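Local coordinates for gamma-glutamyltransferase 1 Threonine peptidase. MEROPS family T03 (Pseudomonas nitroreducens, PDB 7D9W) that transfers gamma-glutamyl groups from glutathione and related donors to amino acids or water, as a self-processed N-terminal nucleophile hydrolase, at the interface of chains A and B. Coordinates in Å, arbitrary orientation; residue numbers count along the deposited sequence, not the author numbering. Chains: chain A, Gamma-glutamyltransferase 1 Threonine peptidase. MEROPS family T03; chain B, Gamma-glutamyltransferase 1 Threonine peptidase. MEROPS family T03.

Contact 1: the interface of chains A and B. Residues chain A 92, 94, 96, 245-248, 250; chain B 69.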
loop_
_atom_site.group_PDB
_atom_site.type_symbol
_atom_site.label_atom_id
_atom_site.label_comp_id
_atom_site.label_asym_id
_atom_site.label_seq_id
_atom_site.Cartn_x
_atom_site.Cartn_y
_atom_site.Cartn_z
ATOM N N ASP A 92 5.872 -4.334 -10.242
ATOM C CA ASP A 92 5.706 -2.910 -9.963
ATOM C C ASP A 92 4.779 -2.327 -11.023
ATOM O O ASP A 92 5.180 -2.155 -12.176
ATOM C CB ASP A 92 7.085 -2.244 -9.959
ATOM C CG ASP A 92 7.040 -0.718 -9.987
ATOM O OD1 ASP A 92 5.982 -0.100 -10.232
ATOM O OD2 ASP A 92 8.119 -0.120 -9.780
ATOM N N ARG A 94 3.170 0.673 -10.262
ATOM C CA ARG A 94 3.033 2.027 -9.751
ATOM C C ARG A 94 2.835 3.018 -10.892
ATOM O O ARG A 94 3.391 2.864 -11.977
ATOM C CB ARG A 94 4.293 2.384 -8.960
ATOM C CG ARG A 94 4.330 3.762 -8.340
ATOM C CD ARG A 94 3.483 3.826 -7.098
ATOM N NE ARG A 94 3.942 4.852 -6.167
ATOM C CZ ARG A 94 3.252 5.250 -5.103
ATOM N NH1 ARG A 94 2.066 4.719 -4.843
ATOM N NH2 ARG A 94 3.740 6.186 -4.303
ATOM N N ILE A 96 3.218 6.456 -13.094
ATOM C CA ILE A 96 4.352 7.291 -13.473
ATOM C C ILE A 96 3.874 8.718 -13.706
ATOM O O ILE A 96 2.739 8.955 -14.131
ATOM C CB ILE A 96 5.098 6.771 -14.724
ATOM C CG1 ILE A 96 4.164 6.641 -15.930
ATOM C CG2 ILE A 96 5.793 5.439 -14.440
ATOM C CD1 ILE A 96 4.891 6.220 -17.207
ATOM N N TYR A 245 3.126 3.445 -21.001
ATOM C CA TYR A 245 3.162 2.852 -19.673
ATOM C C TYR A 245 3.565 1.381 -19.746
ATOM O O TYR A 245 3.061 0.622 -20.577
ATOM C CB TYR A 245 1.824 2.951 -18.953
ATOM C CG TYR A 245 1.995 2.416 -17.551
ATOM C CD1 TYR A 245 2.567 3.202 -16.560
ATOM C CD2 TYR A 245 1.682 1.098 -17.243
ATOM C CE1 TYR A 245 2.770 2.712 -15.291
ATOM C CE2 TYR A 245 1.885 0.598 -15.977
ATOM C CZ TYR A 245 2.435 1.410 -15.005
ATOM O OH TYR A 245 2.647 0.925 -13.739
ATOM N N GLN A 246 4.465 0.973 -18.850
ATOM C CA GLN A 246 4.775 -0.436 -18.654
ATOM C C GLN A 246 4.882 -0.744 -17.167
ATOM O O GLN A 246 5.488 0.020 -16.412
ATOM C CB GLN A 246 6.088 -0.842 -19.340
ATOM C CG GLN A 246 6.102 -0.632 -20.847
ATOM C CD GLN A 246 5.124 -1.536 -21.584
ATOM O OE1 GLN A 246 5.111 -2.754 -21.390
ATOM N NE2 GLN A 246 4.304 -0.942 -22.443
ATOM N N ALA A 247 4.292 -1.857 -16.747
ATOM C CA ALA A 247 4.636 -2.402 -15.443
ATOM C C ALA A 247 6.047 -2.980 -15.512
ATOM O O ALA A 247 6.554 -3.311 -16.585
ATOM C CB ALA A 247 3.633 -3.466 -15.012
ATOM N N LYS A 248 6.694 -3.092 -14.350
ATOM C CA LYS A 248 8.088 -3.516 -14.280
ATOM C C LYS A 248 8.238 -4.648 -13.277
ATOM O O LYS A 248 7.888 -4.492 -12.102
ATOM C CB LYS A 248 8.991 -2.338 -13.894
ATOM C CG LYS A 248 9.078 -1.253 -14.967
ATOM C CD LYS A 248 10.207 -0.267 -14.693
ATOM C CE LYS A 248 10.604 0.492 -15.951
ATOM N NZ LYS A 248 11.956 1.110 -15.808
ATOM N N ARG A 250 10.695 -6.690 -10.911
ATOM C CA ARG A 250 11.918 -6.349 -10.203
ATOM C C ARG A 250 12.298 -7.474 -9.252
ATOM O O ARG A 250 11.464 -8.294 -8.861
ATOM C CB ARG A 250 11.768 -5.058 -9.392
ATOM C CG ARG A 250 11.269 -3.873 -10.179
ATOM C CD ARG A 250 11.295 -2.667 -9.290
ATOM N NE ARG A 250 10.676 -1.473 -9.852
ATOM C CZ ARG A 250 11.311 -0.581 -10.607
ATOM N NH1 ARG A 250 12.584 -0.758 -10.930
ATOM N NH2 ARG A 250 10.666 0.486 -11.049
ATOM N N ARG B 69 8.411 7.084 -11.250
ATOM C CA ARG B 69 7.546 6.504 -10.234
ATOM C C ARG B 69 7.775 7.215 -8.908
ATOM O O ARG B 69 8.916 7.356 -8.451
ATOM C CB ARG B 69 7.808 5.009 -10.076
ATOM C CG ARG B 69 7.297 4.179 -11.242
ATOM C CD ARG B 69 7.968 2.811 -11.277
ATOM N NE ARG B 69 7.120 1.778 -11.869
ATOM C CZ ARG B 69 6.844 1.678 -13.165
ATOM N NH1 ARG B 69 7.349 2.550 -14.033
ATOM N NH2 ARG B 69 6.068 0.694 -13.598
HETATM O O HOH W 1 6.977 2.419 -16.859
#
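B:Arg69 of the small subunit reaches into chain A and meets the carboxylate of A:Asp92, near the end of strand 87-93, in a subunit interface of gamma-glutamyltranspeptidase, an N-terminal nucleophile (Ntn) hydrolase whose nucleophile is B:Thr1. The salt bridge runs from the guanidinium NE of B:Arg69 to OD1 of A:Asp92 at 2.7 Å. The N-H points almost straight at the oxygen (178° at H), yet it arrives from above the carboxylate plane, and the two flat groups are turned 73° apart. The second carboxylate oxygen, OD2, belongs to A:Arg250, whose NE and NH2 both grip it side-on, NE at 2.9 Å on the anti lone pair. OD1 also accepts the backbone N of A:Arg94, nearly along its C-O axis. Held by both chains, the carboxylate has little freedom to turn, and its two arginines probably favour the charged form.

Backbone groups take the far end of the guanidinium. NH2 of B:Arg69 donates to the carbonyl O of A:Gln246 at 3.0 Å, in the carbonyl plane, and makes a weak bond to the carbonyl O of A:Asp92. NH1 reaches a water at 2.9 Å, and that water also touches the carbonyl O of A:Gln246.

Both faces of the guanidinium have chain A neighbours. The carbonyl O of A:Arg94 lies over one, towards the rim, and CG of A:Lys248 lies over the opposite one. A second-shell bond of 2.7 Å from the hydroxyl OH of A:Tyr245 to O of A:Arg94 helps to position that carbonyl. The B:Arg69 chain runs extended from CG to NE (chi2 161°), bringing the guanidinium between A:Asp92 and the A:Gln246 carbonyl, while CG2 of A:Ile96 packs 3.8 Å from CG of B:Arg69. The backbones of A:Ile96 and B:Arg69 pair as an antiparallel beta bridge.

Contact 2: the interface of chains A and B. Residues chain A 74-75, 202, 205, 217, 222; chain B 33, 35-36.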
loop_
_atom_site.group_PDB
_atom_site.type_symbol
_atom_site.label_atom_id
_atom_site.label_comp_id
_atom_site.label_asym_id
_atom_site.label_seq_id
_atom_site.Cartn_x
_atom_site.Cartn_y
_atom_site.Cartn_z
ATOM N N ILE A 74 -9.045 0.629 -10.942
ATOM C CA ILE A 74 -8.304 0.528 -12.198
ATOM C C ILE A 74 -7.674 1.855 -12.604
ATOM O O ILE A 74 -6.914 1.888 -13.589
ATOM C CB ILE A 74 -9.185 -0.013 -13.346
ATOM C CG1 ILE A 74 -10.408 0.880 -13.575
ATOM C CG2 ILE A 74 -9.598 -1.444 -13.041
ATOM C CD1 ILE A 74 -11.256 0.487 -14.803
ATOM N N GLY A 75 -7.949 2.941 -11.880
ATOM C CA GLY A 75 -7.350 4.226 -12.179
ATOM C C GLY A 75 -6.167 4.603 -11.305
ATOM O O GLY A 75 -5.763 5.772 -11.293
ATOM N N LEU A 202 -18.908 1.703 -15.278
ATOM C CA LEU A 202 -17.758 0.882 -14.918
ATOM C C LEU A 202 -17.939 -0.556 -15.381
ATOM O O LEU A 202 -16.963 -1.204 -15.771
ATOM C CB LEU A 202 -17.520 0.944 -13.411
ATOM C CG LEU A 202 -16.354 0.115 -12.870
ATOM C CD1 LEU A 202 -15.062 0.558 -13.530
ATOM C CD2 LEU A 202 -16.247 0.236 -11.352
ATOM N N THR A 205 -16.854 -0.584 -18.934
ATOM C CA THR A 205 -15.399 -0.469 -19.010
ATOM C C THR A 205 -14.742 -1.814 -18.721
ATOM O O THR A 205 -13.854 -2.257 -19.458
ATOM C CB THR A 205 -14.923 0.608 -18.034
ATOM O OG1 THR A 205 -15.524 1.869 -18.379
ATOM C CG2 THR A 205 -13.410 0.759 -18.075
ATOM N N PHE A 217 -7.717 0.011 -22.226
ATOM C CA PHE A 217 -7.426 1.060 -21.256
ATOM C C PHE A 217 -6.352 2.013 -21.760
ATOM O O PHE A 217 -6.441 3.227 -21.544
ATOM C CB PHE A 217 -7.000 0.425 -19.928
ATOM C CG PHE A 217 -6.905 1.398 -18.783
ATOM C CD1 PHE A 217 -5.785 2.205 -18.640
ATOM C CD2 PHE A 217 -7.928 1.503 -17.850
ATOM C CE1 PHE A 217 -5.685 3.106 -17.594
ATOM C CE2 PHE A 217 -7.837 2.403 -16.795
ATOM C CZ PHE A 217 -6.708 3.207 -16.668
ATOM N N THR A 222 -11.489 3.192 -23.659
ATOM C CA THR A 222 -11.261 3.724 -22.318
ATOM C C THR A 222 -10.143 4.764 -22.323
ATOM O O THR A 222 -10.257 5.811 -21.675
ATOM C CB THR A 222 -10.957 2.577 -21.357
ATOM O OG1 THR A 222 -12.124 1.751 -21.230
ATOM C CG2 THR A 222 -10.567 3.100 -19.981
ATOM N N ALA B 33 -16.694 6.179 -18.438
ATOM C CA ALA B 33 -16.006 4.965 -18.020
ATOM C C ALA B 33 -16.227 4.611 -16.559
ATOM O O ALA B 33 -16.092 3.442 -16.191
ATOM C CB ALA B 33 -14.499 5.097 -18.275
ATOM N N PHE B 35 -14.703 5.158 -13.606
ATOM C CA PHE B 35 -13.684 4.889 -12.602
ATOM C C PHE B 35 -12.953 6.162 -12.193
ATOM O O PHE B 35 -12.830 7.111 -12.973
ATOM C CB PHE B 35 -12.662 3.851 -13.094
ATOM C CG PHE B 35 -11.828 4.299 -14.270
ATOM C CD1 PHE B 35 -12.277 4.117 -15.571
ATOM C CD2 PHE B 35 -10.581 4.877 -14.073
ATOM C CE1 PHE B 35 -11.503 4.517 -16.655
ATOM C CE2 PHE B 35 -9.804 5.280 -15.158
ATOM C CZ PHE B 35 -10.267 5.097 -16.446
ATOM N N LEU B 36 -12.453 6.151 -10.951
ATOM C CA LEU B 36 -11.750 7.286 -10.374
ATOM C C LEU B 36 -10.274 7.278 -10.732
ATOM O O LEU B 36 -9.643 6.217 -10.789
ATOM C CB LEU B 36 -11.877 7.271 -8.851
ATOM C CG LEU B 36 -13.262 7.528 -8.278
ATOM C CD1 LEU B 36 -13.432 6.832 -6.950
ATOM C CD2 LEU B 36 -13.451 9.031 -8.145
HETATM O O HOH W 2 -10.166 3.684 -10.074
#
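The backbone of B:Ala33, B:Phe35 and B:Leu36 runs as a loop, extended at B:Phe35, against helices 200-212, 214-219 and 221-233 of chain A and the loop at A:Ile74 and A:Gly75. This is a hydrophobic plug between the large and small subunits of the gamma-glutamyltranspeptidase heterodimer, an Ntn-hydrolase assembly.

The benzyl group of B:Phe35 is the plug. Its CG sits between the backbone N and the carbonyl carbon (chi1 65°), which turns the ring towards chain A. A:Ile74 lies over one face of the ring, towards the rim, its CG1 3.8 Å from CB of B:Phe35 and its CD1 above the CG–CD1 side. At the CD2 rim, raised towards that same face, CA of A:Gly75 comes to 3.8 Å from CD2 of B:Phe35. The CE2–CZ edge of A:Phe217 overhangs the far rim of this face, its CE2 3.6 Å from CZ of B:Phe35, with the two rings tilted about 35° apart. The methyl CG2 of A:Thr222 approaches CE1 of B:Phe35 at 3.7 Å; it stands anti to the backbone N, with OG1 on the other branch (chi1 -66°), which leaves the methyl facing the ring rim. On the side nearer the main chain, CD1 of A:Leu202 packs loosely on CB of B:Phe35.

Polar groups flank this apolar core. The hydroxyl OG1 of A:Thr205, on helix 200-212, donates to the carbonyl O of B:Ala33 at 2.8 Å, in the carbonyl plane and on a lone pair, holding the backbone two residues before B:Phe35. Beyond the opposite flank a water bridges the chains, lying 3.0 Å from the backbone N of A:Gly75 and 2.7 Å from the carbonyl O of B:Leu36.

Contact 1 and contact 2 lie about 18 Å apart, measured between the centres of their C-alpha atoms, and share no residue or secondary-structure element. Both join the same two chains, which in this family arise by self-cleavage of one precursor, so both belong to the interface between the two subunits of the mature enzyme. In each, one loop residue of chain B buries itself in chain A, but contact 1 relies on charge and hydrogen bonds near the strands, whereas contact 2 relies on apolar packing among helices. Their different chemistry at separate places would help fix the small subunit's orientation on the large one.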